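Local coordinates for nitrogenase molybdenum-iron protein alpha chain (Clostridium pasteurianum, PDB 4WES) that forms the alpha subunit of the nitrogenase component that reduces dinitrogen to ammonium, carrying the molybdenum-iron cofactor and sharing the [8Fe-7S] cluster with the beta chain, at residues T41-V44 with I48-R51; G57-V62 with H71-P76; T108-S113 with T144-L149; H128-M133 with A137-Y142. All blocks are in the same frame, centred on the assembly; numbering follows the deposited sequence.

Contact 1. Residues T41-V44 with I48-R51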
loop_
_atom_site.group_PDB
_atom_site.type_symbol
_atom_site.label_atom_id
_atom_site.label_comp_id
_atom_site.label_asym_id
_atom_site.label_seq_id
_atom_site.Cartn_x
_atom_site.Cartn_y
_atom_site.Cartn_z
ATOM N N THR A 41 -10.492 -46.655 -4.653
ATOM C CA THR A 41 -11.766 -47.026 -4.051
ATOM C C THR A 41 -12.400 -45.778 -3.468
ATOM O O THR A 41 -11.797 -44.705 -3.402
ATOM C CB THR A 41 -11.603 -48.105 -2.982
ATOM O OG1 THR A 41 -10.854 -47.587 -1.893
ATOM C CG2 THR A 41 -10.897 -49.353 -3.518
ATOM N N ARG A 42 -13.635 -45.901 -2.998
ATOM C CA ARG A 42 -14.363 -44.767 -2.478
ATOM C C ARG A 42 -13.644 -44.149 -1.276
ATOM O O ARG A 42 -12.886 -44.800 -0.547
ATOM C CB ARG A 42 -15.793 -45.163 -2.090
ATOM C CG ARG A 42 -15.888 -46.047 -0.864
ATOM C CD ARG A 42 -17.322 -46.164 -0.391
ATOM N NE ARG A 42 -18.116 -47.039 -1.217
ATOM C CZ ARG A 42 -19.347 -47.445 -0.918
ATOM N NH1 ARG A 42 -19.930 -47.039 0.201
ATOM N NH2 ARG A 42 -19.994 -48.260 -1.739
ATOM N N THR A 43 -13.859 -42.862 -1.078
ATOM C CA THR A 43 -13.380 -42.181 0.097
ATOM C C THR A 43 -14.229 -42.590 1.287
ATOM O O THR A 43 -15.456 -42.657 1.196
ATOM C CB THR A 43 -13.509 -40.659 -0.067
ATOM O OG1 THR A 43 -13.002 -40.287 -1.364
ATOM C CG2 THR A 43 -12.770 -39.934 1.013
ATOM N N VAL A 44 -13.605 -42.843 2.437
ATOM C CA VAL A 44 -14.394 -43.056 3.658
ATOM C C VAL A 44 -15.044 -41.732 4.071
ATOM O O VAL A 44 -14.356 -40.729 4.238
ATOM C CB VAL A 44 -13.497 -43.569 4.807
ATOM C CG1 VAL A 44 -14.324 -43.728 6.063
ATOM C CG2 VAL A 44 -12.823 -44.877 4.444
ATOM N N ILE A 48 -11.683 -36.687 6.413
ATOM C CA ILE A 48 -10.877 -35.512 6.029
ATOM C C ILE A 48 -9.857 -35.920 4.939
ATOM O O ILE A 48 -8.690 -36.134 5.182
ATOM C CB ILE A 48 -10.261 -34.702 7.181
ATOM C CG1 ILE A 48 -11.341 -34.345 8.200
ATOM C CG2 ILE A 48 -9.607 -33.443 6.628
ATOM C CD1 ILE A 48 -10.853 -33.565 9.410
ATOM N N THR A 49 -10.389 -36.020 3.731
ATOM C CA THR A 49 -9.663 -36.348 2.521
ATOM C C THR A 49 -9.159 -35.066 1.849
ATOM O O THR A 49 -9.702 -33.981 2.063
ATOM C CB THR A 49 -10.603 -37.101 1.534
ATOM O OG1 THR A 49 -9.852 -37.521 0.385
ATOM C CG2 THR A 49 -11.806 -36.280 1.093
ATOM N N ALA A 50 -8.181 -35.217 0.974
ATOM C CA ALA A 50 -7.770 -34.121 0.094
ATOM C C ALA A 50 -8.444 -34.183 -1.286
ATOM O O ALA A 50 -8.328 -33.250 -2.055
ATOM C CB ALA A 50 -6.270 -34.116 -0.077
ATOM N N ARG A 51 -9.140 -35.280 -1.554
ATOM C CA ARG A 51 -9.727 -35.526 -2.893
ATOM C C ARG A 51 -10.742 -34.520 -3.338
ATOM O O ARG A 51 -11.482 -33.930 -2.541
ATOM C CB ARG A 51 -10.416 -36.891 -2.906
ATOM C CG ARG A 51 -9.460 -38.065 -2.932
ATOM C CD ARG A 51 -10.218 -39.352 -2.776
ATOM N NE ARG A 51 -9.447 -40.497 -3.183
ATOM C CZ ARG A 51 -9.922 -41.714 -3.313
ATOM N NH1 ARG A 51 -11.157 -41.998 -2.940
ATOM N NH2 ARG A 51 -9.159 -42.671 -3.812
HETATM O O HOH W 1 -8.616 -45.331 -2.748
#
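T43 and T49 bring the two backbones to their nearest approach, 7.3 Å between CA atoms, and neither 41-44 nor 48-51 is helix or strand. The two segments belong to the long loop between strand 25-27 and helix 54-63, and an ST turn shapes the second of them: R51 N donates to T49 OG1 over 3.0 Å. From that turn the R51 side chain runs extended from CG to NE, past T43, and lays the edge of its guanidinium on the other segment. NH1 gives both its hydrogens there, one to T41 O at 2.8 Å, almost in line with the carbonyl bond, and one to T43 OG1 at 3.0 Å. Both acceptors lie close to the guanidinium plane, which fixes how the group is turned; NE is taken by E368 O. T43 OG1 has a further hydrogen bond with Q46 of the beta chain, so the contact sits at the subunit interface. T49 OG1 also bonds D443. With its OG1 beside the backbone N (chi1 -47°), T43 sets CG2 against T49, crossing that side chain at about a right angle, and CG2 rests 3.6 Å from T49 CB.

Contact 2. Residues G57-V62 with H71-P76. With CLF (Fe(8)-S(7) cluster), chain H; ICS (iron-sulfur-molybdenum cluster with interstitial carbon), chain F.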
loop_
_atom_site.group_PDB
_atom_site.type_symbol
_atom_site.label_atom_id
_atom_site.label_comp_id
_atom_site.label_asym_id
_atom_site.label_seq_id
_atom_site.Cartn_x
_atom_site.Cartn_y
_atom_site.Cartn_z
ATOM N N GLY A 57 -11.574 -33.163 -12.303
ATOM C CA GLY A 57 -10.666 -33.910 -13.154
ATOM C C GLY A 57 -10.889 -33.697 -14.640
ATOM O O GLY A 57 -9.951 -33.736 -15.446
ATOM N N CYS A 58 -12.125 -33.459 -15.026
ATOM C CA CYS A 58 -12.480 -33.281 -16.455
ATOM C C CYS A 58 -12.340 -31.826 -16.904
ATOM O O CYS A 58 -11.534 -31.513 -17.790
ATOM C CB CYS A 58 -13.915 -33.764 -16.640
ATOM S SG CYS A 58 -14.445 -33.750 -18.381
ATOM N N LYS A 59 -13.093 -30.915 -16.289
ATOM C CA LYS A 59 -13.066 -29.512 -16.670
ATOM C C LYS A 59 -11.853 -28.792 -16.102
ATOM O O LYS A 59 -11.141 -28.078 -16.798
ATOM C CB LYS A 59 -14.365 -28.822 -16.239
ATOM C CG LYS A 59 -14.614 -27.427 -16.804
ATOM C CD LYS A 59 -13.922 -26.282 -16.108
ATOM C CE LYS A 59 -14.386 -24.978 -16.711
ATOM N NZ LYS A 59 -13.766 -23.771 -16.098
ATOM N N GLY A 60 -11.660 -28.932 -14.789
ATOM C CA GLY A 60 -10.606 -28.173 -14.149
ATOM C C GLY A 60 -9.208 -28.598 -14.537
ATOM O O GLY A 60 -8.288 -27.772 -14.498
ATOM N N VAL A 61 -9.046 -29.869 -14.892
ATOM C CA VAL A 61 -7.740 -30.472 -15.096
ATOM C C VAL A 61 -7.461 -30.725 -16.578
ATOM O O VAL A 61 -6.631 -30.046 -17.183
ATOM C CB VAL A 61 -7.550 -31.741 -14.219
ATOM C CG1 VAL A 61 -6.263 -32.460 -14.573
ATOM C CG2 VAL A 61 -7.592 -31.342 -12.741
ATOM N N VAL A 62 -8.142 -31.677 -17.211
ATOM C CA VAL A 62 -7.754 -32.040 -18.571
ATOM C C VAL A 62 -8.178 -31.026 -19.619
ATOM O O VAL A 62 -7.396 -30.666 -20.519
ATOM C CB VAL A 62 -8.249 -33.466 -18.924
ATOM C CG1 VAL A 62 -7.961 -33.790 -20.397
ATOM C CG2 VAL A 62 -7.585 -34.489 -18.011
ATOM N N HIS A 71 -15.055 -22.973 -22.357
ATOM C CA HIS A 71 -15.489 -24.055 -21.489
ATOM C C HIS A 71 -16.622 -23.590 -20.585
ATOM O O HIS A 71 -16.418 -22.769 -19.709
ATOM C CB HIS A 71 -14.307 -24.541 -20.628
ATOM C CG HIS A 71 -13.133 -24.963 -21.440
ATOM N ND1 HIS A 71 -13.084 -26.143 -22.137
ATOM C CD2 HIS A 71 -11.960 -24.331 -21.647
ATOM C CE1 HIS A 71 -11.919 -26.204 -22.762
ATOM N NE2 HIS A 71 -11.217 -25.131 -22.458
ATOM N N ILE A 72 -17.831 -24.084 -20.857
ATOM C CA ILE A 72 -19.022 -23.667 -20.117
ATOM C C ILE A 72 -19.387 -24.712 -19.084
ATOM O O ILE A 72 -19.716 -25.851 -19.428
ATOM C CB ILE A 72 -20.237 -23.425 -21.041
ATOM C CG1 ILE A 72 -19.895 -22.423 -22.163
ATOM C CG2 ILE A 72 -21.421 -22.946 -20.214
ATOM C CD1 ILE A 72 -21.039 -22.208 -23.152
ATOM N N THR A 73 -19.319 -24.328 -17.809
ATOM C CA THR A 73 -19.800 -25.201 -16.743
ATOM C C THR A 73 -21.323 -25.104 -16.669
ATOM O O THR A 73 -21.860 -24.024 -16.473
ATOM C CB THR A 73 -19.206 -24.779 -15.391
ATOM O OG1 THR A 73 -17.771 -24.847 -15.501
ATOM C CG2 THR A 73 -19.728 -25.624 -14.265
ATOM N N HIS A 74 -21.974 -26.251 -16.832
ATOM C CA HIS A 74 -23.426 -26.295 -16.695
ATOM C C HIS A 74 -23.745 -26.697 -15.243
ATOM O O HIS A 74 -23.662 -27.871 -14.883
ATOM C CB HIS A 74 -24.055 -27.250 -17.698
ATOM C CG HIS A 74 -25.545 -27.220 -17.681
ATOM N ND1 HIS A 74 -26.278 -26.058 -17.560
ATOM C CD2 HIS A 74 -26.429 -28.239 -17.738
ATOM C CE1 HIS A 74 -27.561 -26.372 -17.610
ATOM N NE2 HIS A 74 -27.677 -27.684 -17.734
ATOM N N GLY A 75 -24.015 -25.699 -14.404
ATOM C CA GLY A 75 -24.172 -25.955 -12.974
ATOM C C GLY A 75 -24.408 -24.647 -12.282
ATOM O O GLY A 75 -24.415 -23.589 -12.908
ATOM N N PRO A 76 -24.640 -24.711 -10.952
ATOM C CA PRO A 76 -24.646 -23.510 -10.141
ATOM C C PRO A 76 -23.229 -22.935 -10.048
ATOM O O PRO A 76 -22.279 -23.493 -10.617
ATOM C CB PRO A 76 -25.264 -23.970 -8.808
ATOM C CG PRO A 76 -25.545 -25.453 -8.973
ATOM C CD PRO A 76 -24.652 -25.904 -10.121
HETATM FE FE1 CLF H . -20.400 -31.279 -7.577
HETATM FE FE2 CLF H . -19.000 -29.902 -6.034
HETATM FE FE3 CLF H . -17.676 -31.128 -8.127
HETATM FE FE4 CLF H . -19.376 -29.048 -8.494
HETATM S S1 CLF H . -21.176 -29.120 -6.927
HETATM S S2A CLF H . -18.659 -32.156 -6.294
HETATM S S4A CLF H . -17.380 -28.985 -7.397
HETATM S S3A CLF H . -19.417 -31.035 -9.678
HETATM FE FE5 CLF H . -20.343 -25.838 -7.685
HETATM FE FE6 CLF H . -23.414 -26.547 -5.911
HETATM FE FE7 CLF H . -21.189 -25.104 -5.183
HETATM FE FE8 CLF H . -20.621 -27.732 -5.096
HETATM S S2B CLF H . -22.320 -24.983 -7.181
HETATM S S3B CLF H . -22.269 -26.709 -3.908
HETATM S S4B CLF H . -19.158 -26.053 -5.735
HETATM FE FE1 ICS F . -1.666 -35.612 -13.618
HETATM MO MO1 ICS F . -3.328 -31.022 -8.662
HETATM FE FE2 ICS F . -3.653 -34.657 -12.132
HETATM FE FE3 ICS F . -1.747 -33.009 -13.024
HETATM FE FE4 ICS F . -1.183 -34.832 -11.174
HETATM FE FE5 ICS F . -1.816 -33.151 -9.319
HETATM FE FE6 ICS F . -4.244 -32.933 -10.310
HETATM FE FE7 ICS F . -2.377 -31.342 -11.144
HETATM C CX ICS F . -2.469 -33.363 -11.183
HETATM S S1A ICS F . -2.553 -36.592 -11.730
HETATM S S1B ICS F . -3.751 -33.268 -8.163
HETATM S S2A ICS F . -3.250 -34.162 -14.311
HETATM S S2B ICS F . -5.676 -34.252 -11.300
HETATM S S3A ICS F . -0.265 -34.779 -9.141
HETATM S S3B ICS F . -4.501 -30.762 -10.709
HETATM S S4A ICS F . 0.121 -34.294 -12.984
HETATM S S4B ICS F . -1.092 -31.033 -9.357
HETATM S S5A ICS F . -1.570 -30.783 -13.116
HETATM O O HOH W 2 -14.803 -21.649 -17.884
HETATM O O HOH W 3 -16.518 -22.437 -15.543
#
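K59 meets H71 and T73 with its CE methylene, while its ammonium group reaches the strand through water: no direct hydrogen bond joins 57-62 to 71-76. K59 NZ donates to water 2 at 3.0 Å, and that water in turn donates to H71 O. A second bridge runs from NZ to water 3, which lies 2.7 Å from T73 OG1. Two waters therefore tie one lysine to two points on the strand, and NZ has a further hydrogen-bond partner in T83. CE itself packs 3.9 Å from H71 CB and 3.6 Å from T73 OG1. The lysine leaves the helix with CG anti to the backbone N (chi1 -168°), then bends at chi2 (-82°) and runs straight to NZ, a course that brings its end to the strand and crosses T73 at about a right angle. T73 OG1 is also bonded to Y55 OH, and the H71 ring is held at both nitrogens, by Y142 OH and I66 O.

The helix, 54-63, widens here into a pi-type turn, V62 N bonding G57 O, and packs against strand 69-74, an inner strand of a four-stranded parallel sheet. Both segments also touch a cluster, away from the lysine. V61 turns both methyls to the molybdenum-iron cofactor, CG1 lying 3.5 Å from its S2A. Past the end of the strand the chain runs through G75 to P76, whose ring packs against the [8Fe-7S] cluster, CB 3.5 Å from S2B.

Contact 3. Residues T108-S113 with T144-L149. With CLF (Fe(8)-S(7) cluster), chain H.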
loop_
_atom_site.group_PDB
_atom_site.type_symbol
_atom_site.label_atom_id
_atom_site.label_comp_id
_atom_site.label_asym_id
_atom_site.label_seq_id
_atom_site.Cartn_x
_atom_site.Cartn_y
_atom_site.Cartn_z
ATOM N N THR A 108 -23.533 -21.526 -16.754
ATOM C CA THR A 108 -24.956 -21.263 -16.870
ATOM C C THR A 108 -25.566 -20.808 -15.551
ATOM O O THR A 108 -26.744 -20.458 -15.527
ATOM C CB THR A 108 -25.698 -22.508 -17.353
ATOM O OG1 THR A 108 -25.402 -23.590 -16.468
ATOM C CG2 THR A 108 -25.298 -22.866 -18.784
ATOM N N ASP A 109 -24.778 -20.753 -14.461
ATOM C CA ASP A 109 -25.235 -20.126 -13.226
ATOM C C ASP A 109 -26.655 -20.597 -12.853
ATOM O O ASP A 109 -27.561 -19.809 -12.670
ATOM C CB ASP A 109 -25.162 -18.597 -13.372
ATOM C CG ASP A 109 -25.460 -17.809 -12.124
ATOM O OD1 ASP A 109 -25.375 -18.337 -10.988
ATOM O OD2 ASP A 109 -25.744 -16.606 -12.302
ATOM N N MET A 110 -26.801 -21.917 -12.742
ATOM C CA MET A 110 -28.118 -22.492 -12.552
ATOM C C MET A 110 -28.775 -21.950 -11.277
ATOM O O MET A 110 -28.124 -21.785 -10.231
ATOM C CB MET A 110 -28.018 -24.020 -12.561
ATOM C CG MET A 110 -27.668 -24.661 -13.917
ATOM S SD MET A 110 -27.386 -26.470 -13.901
ATOM C CE MET A 110 -28.788 -27.043 -12.971
ATOM N N GLN A 111 -30.064 -21.698 -11.438
ATOM C CA GLN A 111 -30.919 -21.198 -10.370
ATOM C C GLN A 111 -31.970 -22.246 -10.014
ATOM O O GLN A 111 -32.067 -23.298 -10.669
ATOM C CB GLN A 111 -31.605 -19.907 -10.847
ATOM C CG GLN A 111 -30.655 -18.812 -11.257
ATOM C CD GLN A 111 -29.896 -18.293 -10.071
ATOM O OE1 GLN A 111 -30.490 -17.721 -9.143
ATOM N NE2 GLN A 111 -28.591 -18.448 -10.074
ATOM N N GLU A 112 -32.775 -21.960 -8.998
ATOM C CA GLU A 112 -33.784 -22.936 -8.602
ATOM C C GLU A 112 -34.732 -23.268 -9.763
ATOM O O GLU A 112 -35.167 -24.430 -9.909
ATOM C CB GLU A 112 -34.561 -22.453 -7.372
ATOM C CG GLU A 112 -35.481 -23.526 -6.786
ATOM C CD GLU A 112 -36.027 -23.220 -5.421
ATOM O OE1 GLU A 112 -36.191 -24.164 -4.601
ATOM O OE2 GLU A 112 -36.302 -22.037 -5.202
ATOM N N SER A 113 -35.075 -22.284 -10.594
ATOM C CA SER A 113 -35.927 -22.564 -11.758
ATOM C C SER A 113 -35.335 -23.625 -12.675
ATOM O O SER A 113 -36.052 -24.455 -13.249
ATOM C CB SER A 113 -36.227 -21.293 -12.522
ATOM O OG SER A 113 -35.059 -20.661 -12.998
ATOM N N THR A 144 -22.209 -30.960 -13.918
ATOM C CA THR A 144 -21.948 -30.828 -12.497
ATOM C C THR A 144 -23.006 -31.657 -11.751
ATOM O O THR A 144 -23.946 -32.164 -12.365
ATOM C CB THR A 144 -22.010 -29.367 -12.056
ATOM O OG1 THR A 144 -23.312 -28.877 -12.290
ATOM C CG2 THR A 144 -20.958 -28.549 -12.736
ATOM N N CYS A 145 -22.877 -31.763 -10.419
ATOM C CA CYS A 145 -23.774 -32.598 -9.614
ATOM C C CYS A 145 -25.248 -32.655 -10.028
ATOM O O CYS A 145 -25.781 -33.764 -10.125
ATOM C CB CYS A 145 -23.630 -32.241 -8.129
ATOM S SG CYS A 145 -22.096 -32.839 -7.383
ATOM N N PRO A 146 -25.944 -31.513 -10.210
ATOM C CA PRO A 146 -27.393 -31.637 -10.444
ATOM C C PRO A 146 -27.821 -32.111 -11.836
ATOM O O PRO A 146 -28.976 -32.459 -12.020
ATOM C CB PRO A 146 -27.926 -30.240 -10.203
ATOM C CG PRO A 146 -26.780 -29.374 -9.968
ATOM C CD PRO A 146 -25.527 -30.116 -10.036
ATOM N N VAL A 147 -26.926 -32.049 -12.829
ATOM C CA VAL A 147 -27.315 -32.052 -14.238
ATOM C C VAL A 147 -28.067 -33.323 -14.677
ATOM O O VAL A 147 -29.163 -33.256 -15.233
ATOM C CB VAL A 147 -26.070 -31.826 -15.117
ATOM C CG1 VAL A 147 -26.367 -32.110 -16.585
ATOM C CG2 VAL A 147 -25.570 -30.428 -14.927
ATOM N N GLY A 148 -27.477 -34.485 -14.470
ATOM C CA GLY A 148 -28.180 -35.723 -14.835
ATOM C C GLY A 148 -29.455 -35.907 -14.023
ATOM O O GLY A 148 -30.510 -36.308 -14.576
ATOM N N LEU A 149 -29.381 -35.573 -12.728
ATOM C CA LEU A 149 -30.520 -35.787 -11.815
ATOM C C LEU A 149 -31.749 -34.964 -12.188
ATOM O O LEU A 149 -32.884 -35.432 -12.020
ATOM C CB LEU A 149 -30.126 -35.505 -10.372
ATOM C CG LEU A 149 -29.164 -36.555 -9.827
ATOM C CD1 LEU A 149 -28.413 -35.994 -8.643
ATOM C CD2 LEU A 149 -29.926 -37.818 -9.417
HETATM FE FE1 CLF H . -20.400 -31.279 -7.577
HETATM FE FE2 CLF H . -19.000 -29.902 -6.034
HETATM FE FE3 CLF H . -17.676 -31.128 -8.127
HETATM FE FE4 CLF H . -19.376 -29.048 -8.494
HETATM S S1 CLF H . -21.176 -29.120 -6.927
HETATM S S2A CLF H . -18.659 -32.156 -6.294
HETATM S S4A CLF H . -17.380 -28.985 -7.397
HETATM S S3A CLF H . -19.417 -31.035 -9.678
HETATM FE FE5 CLF H . -20.343 -25.838 -7.685
HETATM FE FE6 CLF H . -23.414 -26.547 -5.911
HETATM FE FE7 CLF H . -21.189 -25.104 -5.183
HETATM FE FE8 CLF H . -20.621 -27.732 -5.096
HETATM S S2B CLF H . -22.320 -24.983 -7.181
HETATM S S3B CLF H . -22.269 -26.709 -3.908
HETATM S S4B CLF H . -19.158 -26.053 -5.735
#
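The wall of the [8Fe-7S] site is built partly from 144-149, and M110 packs on its outer side against P146 and V147. C145 supplies the metal ligand: its SG binds FE1 of the cluster at 2.3 Å, with SG beside the backbone N (chi1 -74°). The residue before it, T144, lies along the cluster as well, its CA 3.8 Å from the cluster atom S3A. P146 follows the ligand directly, so the ring that M110 touches is joined by one peptide bond to a cluster cysteine.

Contact between the segments is light and wholly apolar. M110 is modelled in two conformers, so the exact contacts of its end are less certain. In one of them M110 CE rests 4.3 Å from P146 CG, and M110 SD lies 4.5 Å from V147 CG2. There the methionine is straight as far as SD, then folds at chi3 (48°), which places the methyl against the proline. A backbone bond from V147 N to T144 O closes the turn around C145 and P146. On the other segment Q111 NE2 donates to D109 O at 3.1 Å; the oxygen lies in the amide plane, but the donor stands above the plane of the D109 carbonyl. D109 also forms salt bridges with K21 and R16 of the beta chain.

Q111 is the N-cap of helix 112-117, and I115 of that helix touches both M110 and P146. H74 of strand 69-74 packs against both M110 and V147, while the short, loosely bonded helical turn near 146-149 follows strand 138-143.

Contact 4. Residues H128-M133 with A137-Y142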
loop_
_atom_site.group_PDB
_atom_site.type_symbol
_atom_site.label_atom_id
_atom_site.label_comp_id
_atom_site.label_asym_id
_atom_site.label_seq_id
_atom_site.Cartn_x
_atom_site.Cartn_y
_atom_site.Cartn_z
ATOM N N HIS A 128 -25.151 -20.244 -27.345
ATOM C CA HIS A 128 -25.289 -19.241 -28.400
ATOM C C HIS A 128 -24.689 -17.894 -28.004
ATOM O O HIS A 128 -24.042 -17.271 -28.844
ATOM C CB HIS A 128 -26.736 -19.068 -28.796
ATOM C CG HIS A 128 -27.251 -20.196 -29.639
ATOM N ND1 HIS A 128 -27.237 -20.152 -31.013
ATOM C CD2 HIS A 128 -27.765 -21.410 -29.304
ATOM C CE1 HIS A 128 -27.730 -21.286 -31.478
ATOM N NE2 HIS A 128 -28.066 -22.067 -30.467
ATOM N N GLU A 129 -24.846 -17.449 -26.758
ATOM C CA GLU A 129 -24.172 -16.220 -26.335
ATOM C C GLU A 129 -22.673 -16.354 -26.414
ATOM O O GLU A 129 -22.005 -15.441 -26.891
ATOM C CB GLU A 129 -24.628 -15.798 -24.941
ATOM C CG GLU A 129 -26.032 -15.240 -24.902
ATOM C CD GLU A 129 -26.578 -14.860 -23.528
ATOM O OE1 GLU A 129 -25.925 -15.092 -22.509
ATOM O OE2 GLU A 129 -27.700 -14.296 -23.513
ATOM N N ALA A 130 -22.133 -17.491 -25.967
ATOM C CA ALA A 130 -20.689 -17.679 -26.052
ATOM C C ALA A 130 -20.198 -17.631 -27.495
ATOM O O ALA A 130 -19.168 -17.035 -27.797
ATOM C CB ALA A 130 -20.294 -18.990 -25.424
ATOM N N TYR A 131 -20.927 -18.288 -28.402
ATOM C CA TYR A 131 -20.538 -18.296 -29.791
ATOM C C TYR A 131 -20.572 -16.896 -30.385
ATOM O O TYR A 131 -19.599 -16.460 -31.031
ATOM C CB TYR A 131 -21.465 -19.245 -30.596
ATOM C CG TYR A 131 -21.158 -19.163 -32.068
ATOM C CD1 TYR A 131 -20.003 -19.727 -32.588
ATOM C CD2 TYR A 131 -21.980 -18.466 -32.920
ATOM C CE1 TYR A 131 -19.667 -19.578 -33.914
ATOM C CE2 TYR A 131 -21.674 -18.350 -34.255
ATOM C CZ TYR A 131 -20.503 -18.878 -34.737
ATOM O OH TYR A 131 -20.181 -18.760 -36.068
ATOM N N GLU A 132 -21.680 -16.197 -30.218
ATOM C CA GLU A 132 -21.821 -14.897 -30.839
ATOM C C GLU A 132 -20.857 -13.875 -30.254
ATOM O O GLU A 132 -20.441 -12.969 -30.958
ATOM C CB GLU A 132 -23.253 -14.380 -30.752
ATOM C CG GLU A 132 -24.286 -15.242 -31.462
ATOM C CD GLU A 132 -24.134 -15.321 -32.971
ATOM O OE1 GLU A 132 -24.704 -16.284 -33.548
ATOM O OE2 GLU A 132 -23.501 -14.427 -33.579
ATOM N N MET A 133 -20.512 -14.017 -28.975
ATOM C CA MET A 133 -19.588 -13.068 -28.369
ATOM C C MET A 133 -18.140 -13.357 -28.690
ATOM O O MET A 133 -17.350 -12.427 -28.832
ATOM C CB MET A 133 -19.767 -13.070 -26.841
ATOM C CG MET A 133 -21.078 -12.453 -26.451
ATOM S SD MET A 133 -21.422 -12.541 -24.685
ATOM C CE MET A 133 -20.253 -11.341 -24.088
ATOM N N ALA A 137 -12.806 -21.633 -31.189
ATOM C CA ALA A 137 -12.555 -22.797 -32.019
ATOM C C ALA A 137 -13.589 -23.894 -31.779
ATOM O O ALA A 137 -13.909 -24.686 -32.660
ATOM C CB ALA A 137 -11.162 -23.313 -31.762
ATOM N N ALA A 138 -14.066 -23.966 -30.537
ATOM C CA ALA A 138 -14.996 -25.003 -30.060
ATOM C C ALA A 138 -15.556 -24.529 -28.743
ATOM O O ALA A 138 -14.999 -23.622 -28.117
ATOM C CB ALA A 138 -14.315 -26.345 -29.911
ATOM N N ILE A 139 -16.630 -25.168 -28.332
ATOM C CA ILE A 139 -17.244 -24.952 -27.017
ATOM C C ILE A 139 -17.326 -26.272 -26.307
ATOM O O ILE A 139 -17.660 -27.296 -26.914
ATOM C CB ILE A 139 -18.631 -24.292 -27.170
ATOM C CG1 ILE A 139 -18.458 -22.883 -27.763
ATOM C CG2 ILE A 139 -19.396 -24.276 -25.838
ATOM C CD1 ILE A 139 -19.744 -22.195 -28.179
ATOM N N GLY A 140 -16.979 -26.282 -25.013
ATOM C CA GLY A 140 -17.220 -27.439 -24.164
ATOM C C GLY A 140 -18.346 -27.152 -23.189
ATOM O O GLY A 140 -18.510 -26.021 -22.735
ATOM N N VAL A 141 -19.107 -28.198 -22.853
ATOM C CA VAL A 141 -20.171 -28.143 -21.871
ATOM C C VAL A 141 -19.893 -29.207 -20.834
ATOM O O VAL A 141 -19.760 -30.386 -21.184
ATOM C CB VAL A 141 -21.523 -28.455 -22.494
ATOM C CG1 VAL A 141 -22.598 -28.449 -21.412
ATOM C CG2 VAL A 141 -21.832 -27.465 -23.608
ATOM N N TYR A 142 -19.812 -28.816 -19.556
ATOM C CA TYR A 142 -19.352 -29.704 -18.509
ATOM C C TYR A 142 -20.452 -29.884 -17.467
ATOM O O TYR A 142 -20.894 -28.900 -16.860
ATOM C CB TYR A 142 -18.078 -29.128 -17.851
ATOM C CG TYR A 142 -16.993 -28.976 -18.881
ATOM C CD1 TYR A 142 -16.121 -30.001 -19.179
ATOM C CD2 TYR A 142 -16.895 -27.824 -19.615
ATOM C CE1 TYR A 142 -15.178 -29.869 -20.180
ATOM C CE2 TYR A 142 -15.985 -27.674 -20.650
ATOM C CZ TYR A 142 -15.119 -28.715 -20.925
ATOM O OH TYR A 142 -14.202 -28.615 -21.956
#
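A single methyl group makes the whole contact: I139 CD1 meets A130 CB and, on Y131, both the backbone N and CB. Between side chains the contact is purely apolar. CD1 lies 4.1 Å from Y131 N, 4.2 Å from Y131 CB and 4.3 Å from A130 CB, so the methyl sits over the turn where the two residues join. I139 points toward the helix with CG1 beside the backbone N (chi1 -65°) and runs on extended to CD1. A130, with nothing beyond CB, lets the strand side chain come near the helix, and its own methyl also packs on V70 and I72.

This is the helix-to-strand turn of a beta-alpha-beta crossover in a four-stranded parallel sheet: helix 120-134 lies against the sheet, and after it the chain turns back within a few residues into strand 138-143, an inner strand. The nearest CA atoms, those of Y131 and I139, are 7.9 Å apart. I165 of helix 154-165 touches both Y131 and I139, filling in beside them.

The looser side is that of E132, which is exposed, and H128, partly so. Y131 holds CG anti to its N (chi1 175°), which carries the ring off I139, where it meets H135 edge-to-face. E129 and M133 are held by the beta chain: the E129 carboxylate accepts from the backbone nitrogens of K13, A14 and L15 of that chain, and M133 packs on its F375.

In the fold
From the N terminus, contact 1 closes a short turn of three residues in the loop before helix 54-63, and contact 2 then ties that helix to strand 69-74. Contact 3 closes a longer loop, from 108-113 to 144-149, and contact 4 is nested inside it, pairing helix 120-134 with the strand that follows. Contacts 2 and 4 reach the same parallel sheet, whose strands 69-74 and 138-143 are neighbours; contact 3 lies just past the ends of its strands. H74 probably hydrogen-bonds both T108 and T144, which joins contact 2 to contact 3. Both of these reach the [8Fe-7S] cluster. Contact 1 stands apart, its nearest atoms about 9 Å from contact 2.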